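Local coordinates for protein DyP-type peroxidase (Pleurotus ostreatus PC15, PDB 6FSK) that probably uses heme b and peroxide to oxidise dyes, and apparently also oxidises manganese(II) at a non-canonical site, at residues G392-F395 against I396-W400. The protein carries 1 engineered substitution. Residues are numbered along the deposited sequence; the frame is centred on the assembly and turned at random.
Sequences GFHF and IQESW. With HEM (protoporphyrin IX containing Fe), chain C.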
loop_
_atom_site.group_PDB
_atom_site.type_symbol
_atom_site.label_atom_id
_atom_site.label_comp_id
_atom_site.label_asym_id
_atom_site.label_seq_id
_atom_site.Cartn_x
_atom_site.Cartn_y
_atom_site.Cartn_z
ATOM N N GLY A 392 -3.290 4.046 10.504
ATOM C CA GLY A 392 -2.462 3.893 9.347
ATOM C C GLY A 392 -3.056 4.383 8.040
ATOM O O GLY A 392 -3.242 5.549 7.815
ATOM N N PHE A 393 -3.429 3.380 7.234
ATOM C CA PHE A 393 -3.927 3.712 5.902
ATOM C C PHE A 393 -4.953 4.840 5.872
ATOM O O PHE A 393 -4.842 5.769 5.091
ATOM C CB PHE A 393 -4.529 2.472 5.229
ATOM C CG PHE A 393 -5.278 2.844 3.971
ATOM C CD1 PHE A 393 -4.546 3.071 2.782
ATOM C CD2 PHE A 393 -6.657 3.013 3.995
ATOM C CE1 PHE A 393 -5.210 3.517 1.643
ATOM C CE2 PHE A 393 -7.336 3.455 2.831
ATOM C CZ PHE A 393 -6.590 3.704 1.665
ATOM N N HIS A 394 -6.025 4.768 6.674
ATOM C CA HIS A 394 -7.044 5.809 6.574
ATOM C C HIS A 394 -6.481 7.192 6.914
ATOM O O HIS A 394 -6.854 8.166 6.259
ATOM C CB HIS A 394 -8.206 5.447 7.530
ATOM C CG HIS A 394 -9.339 6.431 7.491
ATOM N ND1 HIS A 394 -9.270 7.695 8.057
ATOM C CD2 HIS A 394 -10.552 6.333 6.913
ATOM C CE1 HIS A 394 -10.437 8.304 7.875
ATOM N NE2 HIS A 394 -11.194 7.517 7.118
ATOM N N PHE A 395 -5.744 7.268 8.016
ATOM C CA PHE A 395 -5.180 8.516 8.484
ATOM C C PHE A 395 -4.243 9.119 7.430
ATOM O O PHE A 395 -4.307 10.328 7.094
ATOM C CB PHE A 395 -4.505 8.321 9.806
ATOM C CG PHE A 395 -4.151 9.607 10.466
ATOM C CD1 PHE A 395 -2.969 10.194 10.227
ATOM C CD2 PHE A 395 -5.058 10.186 11.383
ATOM C CE1 PHE A 395 -2.580 11.391 10.878
ATOM C CE2 PHE A 395 -4.727 11.380 11.967
ATOM C CZ PHE A 395 -3.478 11.957 11.755
ATOM N N ILE A 396 -3.393 8.287 6.858
ATOM C CA ILE A 396 -2.464 8.716 5.870
ATOM C C ILE A 396 -3.219 9.349 4.713
ATOM O O ILE A 396 -2.819 10.427 4.220
ATOM C CB ILE A 396 -1.586 7.579 5.324
ATOM C CG1 ILE A 396 -0.597 7.009 6.391
ATOM C CG2 ILE A 396 -0.747 7.996 4.119
ATOM C CD1 ILE A 396 -0.041 5.630 6.065
ATOM N N GLN A 397 -4.217 8.626 4.221
ATOM C CA GLN A 397 -4.976 9.134 3.099
ATOM C C GLN A 397 -5.660 10.420 3.414
ATOM O O GLN A 397 -5.523 11.429 2.682
ATOM C CB GLN A 397 -5.966 8.096 2.655
ATOM C CG GLN A 397 -6.793 8.460 1.372
ATOM C CD GLN A 397 -5.933 8.362 0.108
ATOM O OE1 GLN A 397 -5.356 7.355 -0.180
ATOM N NE2 GLN A 397 -5.754 9.502 -0.560
ATOM N N GLU A 398 -6.440 10.455 4.523
ATOM C CA GLU A 398 -7.295 11.621 4.782
ATOM C C GLU A 398 -6.544 12.776 5.359
ATOM O O GLU A 398 -6.762 13.945 4.963
ATOM C CB GLU A 398 -8.390 11.233 5.760
ATOM C CG GLU A 398 -9.377 12.344 6.018
ATOM C CD GLU A 398 -10.416 12.114 7.082
ATOM O OE1 GLU A 398 -10.320 11.171 7.932
ATOM O OE2 GLU A 398 -11.380 12.989 7.006
ATOM N N SER A 399 -5.736 12.503 6.368
ATOM C CA SER A 399 -5.086 13.546 7.142
ATOM C C SER A 399 -3.788 14.089 6.578
ATOM O O SER A 399 -3.400 15.199 6.894
ATOM C CB SER A 399 -4.936 13.151 8.599
ATOM O OG SER A 399 -6.221 13.176 9.270
ATOM N N TRP A 400 -3.109 13.333 5.729
ATOM C CA TRP A 400 -1.827 13.709 5.149
ATOM C C TRP A 400 -1.974 13.958 3.627
ATOM O O TRP A 400 -1.862 15.100 3.201
ATOM C CB TRP A 400 -0.749 12.673 5.477
ATOM C CG TRP A 400 -0.406 12.631 6.946
ATOM C CD1 TRP A 400 -0.821 13.515 7.969
ATOM C CD2 TRP A 400 0.466 11.660 7.577
ATOM N NE1 TRP A 400 -0.242 13.121 9.173
ATOM C CE2 TRP A 400 0.575 12.031 8.941
ATOM C CE3 TRP A 400 1.134 10.512 7.113
ATOM C CZ2 TRP A 400 1.307 11.234 9.855
ATOM C CZ3 TRP A 400 1.889 9.790 7.964
ATOM C CH2 TRP A 400 2.000 10.190 9.354
HETATM C CHA HEM C . 6.219 4.995 -1.211
HETATM C CHB HEM C . 4.169 4.909 -5.574
HETATM C CHC HEM C . -0.139 4.472 -3.468
HETATM C CHD HEM C . 1.872 4.871 0.922
HETATM C C1A HEM C . 6.076 5.004 -2.600
HETATM C C2A HEM C . 7.136 5.085 -3.556
HETATM C C3A HEM C . 6.576 5.013 -4.772
HETATM C C4A HEM C . 5.161 4.968 -4.565
HETATM C CMA HEM C . 7.276 5.119 -6.084
HETATM C CAA HEM C . 8.608 5.256 -3.215
HETATM C CBA HEM C . 9.456 3.997 -3.092
HETATM C CGA HEM C . 9.119 3.180 -1.872
HETATM O O1A HEM C . 9.496 3.543 -0.756
HETATM O O2A HEM C . 8.473 2.115 -2.042
HETATM C C1B HEM C . 2.785 4.787 -5.418
HETATM C C2B HEM C . 1.846 4.643 -6.433
HETATM C C3B HEM C . 0.613 4.481 -5.885
HETATM C C4B HEM C . 0.844 4.566 -4.435
HETATM C CMB HEM C . 2.129 4.700 -7.914
HETATM C CAB HEM C . -0.744 4.309 -6.449
HETATM C CBB HEM C . -0.964 3.860 -7.666
HETATM C C1C HEM C . -0.051 4.621 -2.118
HETATM C C2C HEM C . -1.069 4.655 -1.156
HETATM C C3C HEM C . -0.533 4.795 0.092
HETATM C C4C HEM C . 0.898 4.781 -0.092
HETATM C CMC HEM C . -2.531 4.521 -1.485
HETATM C CAC HEM C . -1.136 4.972 1.441
HETATM C CBC HEM C . -2.349 5.523 1.653
HETATM C C1D HEM C . 3.247 4.871 0.669
HETATM C C2D HEM C . 4.218 4.787 1.803
HETATM C C3D HEM C . 5.453 4.777 1.171
HETATM C C4D HEM C . 5.182 4.924 -0.249
HETATM C CMD HEM C . 3.946 4.680 3.250
HETATM C CAD HEM C . 6.833 4.769 1.819
HETATM C CBD HEM C . 7.311 6.132 2.206
HETATM C CGD HEM C . 8.616 6.071 2.960
HETATM O O1D HEM C . 9.496 6.841 2.503
HETATM O O2D HEM C . 8.782 5.253 3.842
HETATM N NA HEM C . 4.825 5.039 -3.218
HETATM N NB HEM C . 2.165 4.824 -4.213
HETATM N NC HEM C . 1.172 4.834 -1.437
HETATM N ND HEM C . 3.871 5.025 -0.500
HETATM FE FE HEM C . 3.020 5.011 -2.339
#
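Four successive i+4 backbone bonds wind Gly-392 to Ser-399 into helix 393-401, from Ile-396 N to Gly-392 O at the N-cap (2.9 Å) to the more bent Ser-399 N to Phe-395 O (145°). On one flank Phe-395 swings out with CG anti to its N (chi1 -168°), which lays its ring along the next turn. Ser-399 CB sits 3.6 Å from the centroid of the Phe-395 ring, a CH-pi contact over the middle of one face. The ring edge meets Trp-400 in a T-shaped pair, planes at 82°, Phe-395 CE1 resting 3.4 Å from Trp-400 NE1 over the indole face, offset toward the rim. Arg-351 adds a cation-pi contact to Phe-395, and Phe-406 stacks on Trp-400. Replacing Phe-395 by alanine would probably cost Arg-351 this cation-pi contact and take the edge away from the indole face. Another flank borders the cofactor: Phe-393 CD1 lies 3.5 Å and Ile-396 CG2 3.8 Å from HEM CBC. Gln-397, bent at chi2, brings OE1 to 4.0 Å from HEM CBC, while its NE2 is hydrogen-bonded to Asn-402 OD1 and Ile-431 O. Helix 393-401 thus forms part of the heme pocket wall in a DyP-type peroxidase, beside the vinyl that ends in CBC.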